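Local coordinates for protein polyketide synthase type I (Bacillus amyloliquefaciens, PDB 5KKU) that serves as the N-terminal dehydratase domain of a difficidin assembly-line polyketide synthase, probably removing water from carrier-bound intermediates, at residues I237-T247 with Y259-R268. Residues are numbered along the deposited sequence; the frame is centred on the assembly and turned at random.
Sequences IYTYSAKNSRT and YSADFTIYDR
S245 OG links the two strands where their pairing breaks: it donates to A242 O (3.1 Å), in the carbonyl plane on a lone pair, and accepts a weak bond from D262 N (3.4 Å, 163°). A242 O also takes S245 N, closing the 3-10 turn 243-245. Six residues separate Y240 from T247, but only three separate their bridge partners T264 and S260, so 237-247 bulges outward while 259-268 stays extended. Antiparallel register holds before and after this excursion, with Y240 N bonded to T264 O at 2.7 Å and T247 N to S260 O at 3.0 Å. R246 folds its side chain back toward S241; the bend at chi3 (-77°) lays one guanidinium face over A261 CB (3.5 Å from NH2), with S241 OG, a weak partner of NH2, at the edge.

Y240 and Y266 run side by side, Y240 CB meeting the edge of the Y266 ring 3.6 Å from CE2. Near the hairpin's open end, R268 NH2 points almost straight (172°) but weakly at Y238 OH, which is also hydrogen-bonded to E176. On the I265 side, I237 CD1 touches I265 CG2 at 3.5 Å.

The hairpin lies in the predicted C-terminal hotdog fold, between strands 172-178 and 272-283. Helix 194-200, which carries the predicted proton donor D198, packs on I237, F263 and I265, whereas helix 128-133 meets Y238 and R268.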
loop_
_atom_site.group_PDB
_atom_site.type_symbol
_atom_site.label_atom_id
_atom_site.label_comp_id
_atom_site.label_asym_id
_atom_site.label_seq_id
_atom_site.Cartn_x
_atom_site.Cartn_y
_atom_site.Cartn_z
ATOM N N ILE A 237 10.335 8.418 6.633
ATOM C CA ILE A 237 10.399 8.570 5.199
ATOM C C ILE A 237 9.744 9.819 4.660
ATOM O O ILE A 237 8.991 10.488 5.330
ATOM C CB ILE A 237 9.828 7.388 4.447
ATOM C CG1 ILE A 237 8.344 7.266 4.716
ATOM C CG2 ILE A 237 10.562 6.117 4.783
ATOM C CD1 ILE A 237 7.608 6.352 3.805
ATOM N N TYR A 238 10.018 10.123 3.419
ATOM C CA TYR A 238 9.499 11.303 2.783
ATOM C C TYR A 238 8.917 10.973 1.455
ATOM O O TYR A 238 9.629 10.798 0.528
ATOM C CB TYR A 238 10.589 12.355 2.659
ATOM C CG TYR A 238 11.190 12.737 3.971
ATOM C CD1 TYR A 238 12.141 11.972 4.568
ATOM C CD2 TYR A 238 10.791 13.847 4.597
ATOM C CE1 TYR A 238 12.646 12.310 5.765
ATOM C CE2 TYR A 238 11.291 14.193 5.793
ATOM C CZ TYR A 238 12.232 13.443 6.356
ATOM O OH TYR A 238 12.693 13.819 7.523
ATOM N N THR A 239 7.615 10.885 1.413
ATOM C CA THR A 239 6.887 10.569 0.243
ATOM C C THR A 239 6.625 11.791 -0.635
ATOM O O THR A 239 5.860 12.635 -0.311
ATOM C CB THR A 239 5.590 9.810 0.606
ATOM O OG1 THR A 239 5.923 8.583 1.256
ATOM C CG2 THR A 239 4.802 9.522 -0.618
ATOM N N TYR A 240 7.274 11.867 -1.765
ATOM C CA TYR A 240 7.124 12.947 -2.644
ATOM C C TYR A 240 6.155 12.627 -3.772
ATOM O O TYR A 240 6.172 11.552 -4.303
ATOM C CB TYR A 240 8.474 13.289 -3.206
ATOM C CG TYR A 240 8.441 14.247 -4.334
ATOM C CD1 TYR A 240 8.479 15.584 -4.109
ATOM C CD2 TYR A 240 8.400 13.821 -5.612
ATOM C CE1 TYR A 240 8.432 16.468 -5.115
ATOM C CE2 TYR A 240 8.360 14.708 -6.640
ATOM C CZ TYR A 240 8.387 16.036 -6.375
ATOM O OH TYR A 240 8.333 16.923 -7.339
ATOM N N SER A 241 5.339 13.579 -4.147
ATOM C CA SER A 241 4.362 13.432 -5.190
ATOM C C SER A 241 4.172 14.756 -5.977
ATOM O O SER A 241 4.218 15.809 -5.430
ATOM C CB SER A 241 3.089 12.921 -4.553
ATOM O OG SER A 241 1.994 12.926 -5.374
ATOM N N ALA A 242 4.035 14.657 -7.286
ATOM C CA ALA A 242 3.871 15.823 -8.127
ATOM C C ALA A 242 2.569 15.902 -8.889
ATOM O O ALA A 242 2.063 14.959 -9.392
ATOM C CB ALA A 242 5.019 15.951 -9.071
ATOM N N LYS A 243 2.061 17.103 -8.975
ATOM C CA LYS A 243 0.830 17.362 -9.667
ATOM C C LYS A 243 0.836 16.983 -11.126
ATOM O O LYS A 243 -0.068 16.385 -11.572
ATOM C CB LYS A 243 0.362 18.793 -9.452
ATOM C CG LYS A 243 -1.098 18.973 -9.787
ATOM C CD LYS A 243 -1.786 20.069 -9.032
ATOM C CE LYS A 243 -2.623 20.901 -9.971
ATOM N NZ LYS A 243 -1.870 21.224 -11.220
ATOM N N ASN A 244 1.927 17.259 -11.805
ATOM C CA ASN A 244 2.104 16.885 -13.196
ATOM C C ASN A 244 2.066 15.401 -13.528
ATOM O O ASN A 244 1.809 15.041 -14.625
ATOM C CB ASN A 244 3.342 17.560 -13.814
ATOM C CG ASN A 244 4.606 16.803 -13.592
ATOM O OD1 ASN A 244 4.768 16.127 -12.617
ATOM N ND2 ASN A 244 5.516 16.933 -14.500
ATOM N N SER A 245 2.317 14.560 -12.557
ATOM C CA SER A 245 2.202 13.145 -12.655
ATOM C C SER A 245 0.792 12.637 -12.410
ATOM O O SER A 245 0.567 11.480 -12.461
ATOM C CB SER A 245 3.202 12.497 -11.712
ATOM O OG SER A 245 2.620 12.085 -10.496
ATOM N N ARG A 246 -0.130 13.502 -12.053
ATOM C CA ARG A 246 -1.490 13.086 -11.778
ATOM C C ARG A 246 -2.387 13.234 -12.990
ATOM O O ARG A 246 -2.383 14.243 -13.619
ATOM C CB ARG A 246 -2.044 13.892 -10.637
ATOM C CG ARG A 246 -3.415 13.555 -10.129
ATOM C CD ARG A 246 -3.666 14.257 -8.804
ATOM N NE ARG A 246 -3.013 13.643 -7.672
ATOM C CZ ARG A 246 -1.713 13.701 -7.421
ATOM N NH1 ARG A 246 -0.923 14.381 -8.206
ATOM N NH2 ARG A 246 -1.198 13.084 -6.390
ATOM N N THR A 247 -3.141 12.202 -13.314
ATOM C CA THR A 247 -4.176 12.274 -14.298
ATOM C C THR A 247 -5.426 11.689 -13.715
ATOM O O THR A 247 -5.396 10.983 -12.733
ATOM C CB THR A 247 -3.863 11.502 -15.591
ATOM O OG1 THR A 247 -3.707 10.122 -15.315
ATOM C CG2 THR A 247 -2.642 12.054 -16.283
ATOM N N TYR A 259 -8.746 8.096 -10.432
ATOM C CA TYR A 259 -7.584 8.941 -10.708
ATOM C C TYR A 259 -6.281 8.249 -10.313
ATOM O O TYR A 259 -6.271 7.343 -9.479
ATOM C CB TYR A 259 -7.705 10.306 -10.016
ATOM C CG TYR A 259 -7.748 10.309 -8.504
ATOM C CD1 TYR A 259 -6.581 10.378 -7.754
ATOM C CD2 TYR A 259 -8.961 10.302 -7.827
ATOM C CE1 TYR A 259 -6.620 10.406 -6.368
ATOM C CE2 TYR A 259 -9.009 10.333 -6.446
ATOM C CZ TYR A 259 -7.837 10.381 -5.720
ATOM O OH TYR A 259 -7.885 10.408 -4.345
ATOM N N SER A 260 -5.183 8.724 -10.834
ATOM C CA SER A 260 -3.937 8.050 -10.713
ATOM C C SER A 260 -2.764 9.023 -10.666
ATOM O O SER A 260 -2.851 10.082 -11.185
ATOM C CB SER A 260 -3.807 7.058 -11.856
ATOM O OG SER A 260 -3.328 7.691 -12.972
ATOM N N ALA A 261 -1.704 8.617 -9.984
ATOM C CA ALA A 261 -0.507 9.407 -9.738
ATOM C C ALA A 261 0.721 8.566 -9.456
ATOM O O ALA A 261 0.625 7.444 -9.131
ATOM C CB ALA A 261 -0.732 10.365 -8.581
ATOM N N ASP A 262 1.854 8.966 -9.465
ATOM C CA ASP A 262 3.196 8.493 -9.205
ATOM C C ASP A 262 3.624 9.043 -7.893
ATOM O O ASP A 262 3.244 10.135 -7.548
ATOM C CB ASP A 262 4.200 9.050 -10.207
ATOM C CG ASP A 262 4.070 8.479 -11.598
ATOM O OD1 ASP A 262 3.419 7.467 -11.791
ATOM O OD2 ASP A 262 4.665 9.083 -12.494
ATOM N N PHE A 263 4.362 8.318 -7.100
ATOM C CA PHE A 263 4.969 8.893 -5.936
ATOM C C PHE A 263 6.366 8.364 -5.821
ATOM O O PHE A 263 6.636 7.331 -6.351
ATOM C CB PHE A 263 4.123 8.735 -4.635
ATOM C CG PHE A 263 3.991 7.331 -4.097
ATOM C CD1 PHE A 263 5.001 6.721 -3.398
ATOM C CD2 PHE A 263 2.819 6.646 -4.241
ATOM C CE1 PHE A 263 4.851 5.452 -2.895
ATOM C CE2 PHE A 263 2.679 5.390 -3.750
ATOM C CZ PHE A 263 3.703 4.793 -3.076
ATOM N N THR A 264 7.250 9.070 -5.140
ATOM C CA THR A 264 8.571 8.569 -4.842
ATOM C C THR A 264 8.825 8.674 -3.368
ATOM O O THR A 264 8.512 9.658 -2.790
ATOM C CB THR A 264 9.679 9.345 -5.583
ATOM O OG1 THR A 264 9.391 9.395 -6.969
ATOM C CG2 THR A 264 11.046 8.740 -5.323
ATOM N N ILE A 265 9.417 7.666 -2.768
ATOM C CA ILE A 265 9.702 7.674 -1.354
ATOM C C ILE A 265 11.159 7.946 -1.137
ATOM O O ILE A 265 11.962 7.211 -1.586
ATOM C CB ILE A 265 9.279 6.365 -0.664
ATOM C CG1 ILE A 265 7.826 6.022 -0.928
ATOM C CG2 ILE A 265 9.427 6.505 0.812
ATOM C CD1 ILE A 265 7.304 4.835 -0.179
ATOM N N TYR A 266 11.456 9.023 -0.457
ATOM C CA TYR A 266 12.807 9.429 -0.132
ATOM C C TYR A 266 13.208 9.169 1.308
ATOM O O TYR A 266 12.370 9.143 2.144
ATOM C CB TYR A 266 12.968 10.904 -0.425
ATOM C CG TYR A 266 12.959 11.235 -1.870
ATOM C CD1 TYR A 266 14.067 11.034 -2.669
ATOM C CD2 TYR A 266 11.820 11.748 -2.451
ATOM C CE1 TYR A 266 14.021 11.343 -3.994
ATOM C CE2 TYR A 266 11.778 12.057 -3.767
ATOM C CZ TYR A 266 12.863 11.844 -4.535
ATOM O OH TYR A 266 12.736 12.162 -5.813
ATOM N N ASP A 267 14.434 8.848 1.465
ATOM C CA ASP A 267 14.907 9.248 2.622
ATOM C C ASP A 267 15.152 10.743 2.507
ATOM O O ASP A 267 14.961 11.509 1.641
ATOM C CB ASP A 267 16.059 8.415 3.187
ATOM C CG ASP A 267 17.366 8.581 2.449
ATOM O OD1 ASP A 267 17.556 9.574 1.779
ATOM O OD2 ASP A 267 18.231 7.717 2.573
ATOM N N ARG A 268 15.618 11.021 3.701
ATOM C CA ARG A 268 15.959 12.261 4.304
ATOM C C ARG A 268 17.183 12.917 3.744
ATOM O O ARG A 268 17.182 14.098 3.554
ATOM C CB ARG A 268 16.157 12.014 5.782
ATOM C CG ARG A 268 16.590 13.186 6.591
ATOM C CD ARG A 268 15.629 14.329 6.506
ATOM N NE ARG A 268 16.336 15.521 6.835
ATOM C CZ ARG A 268 15.838 16.567 7.457
ATOM N NH1 ARG A 268 16.607 17.605 7.671
ATOM N NH2 ARG A 268 14.584 16.589 7.843
#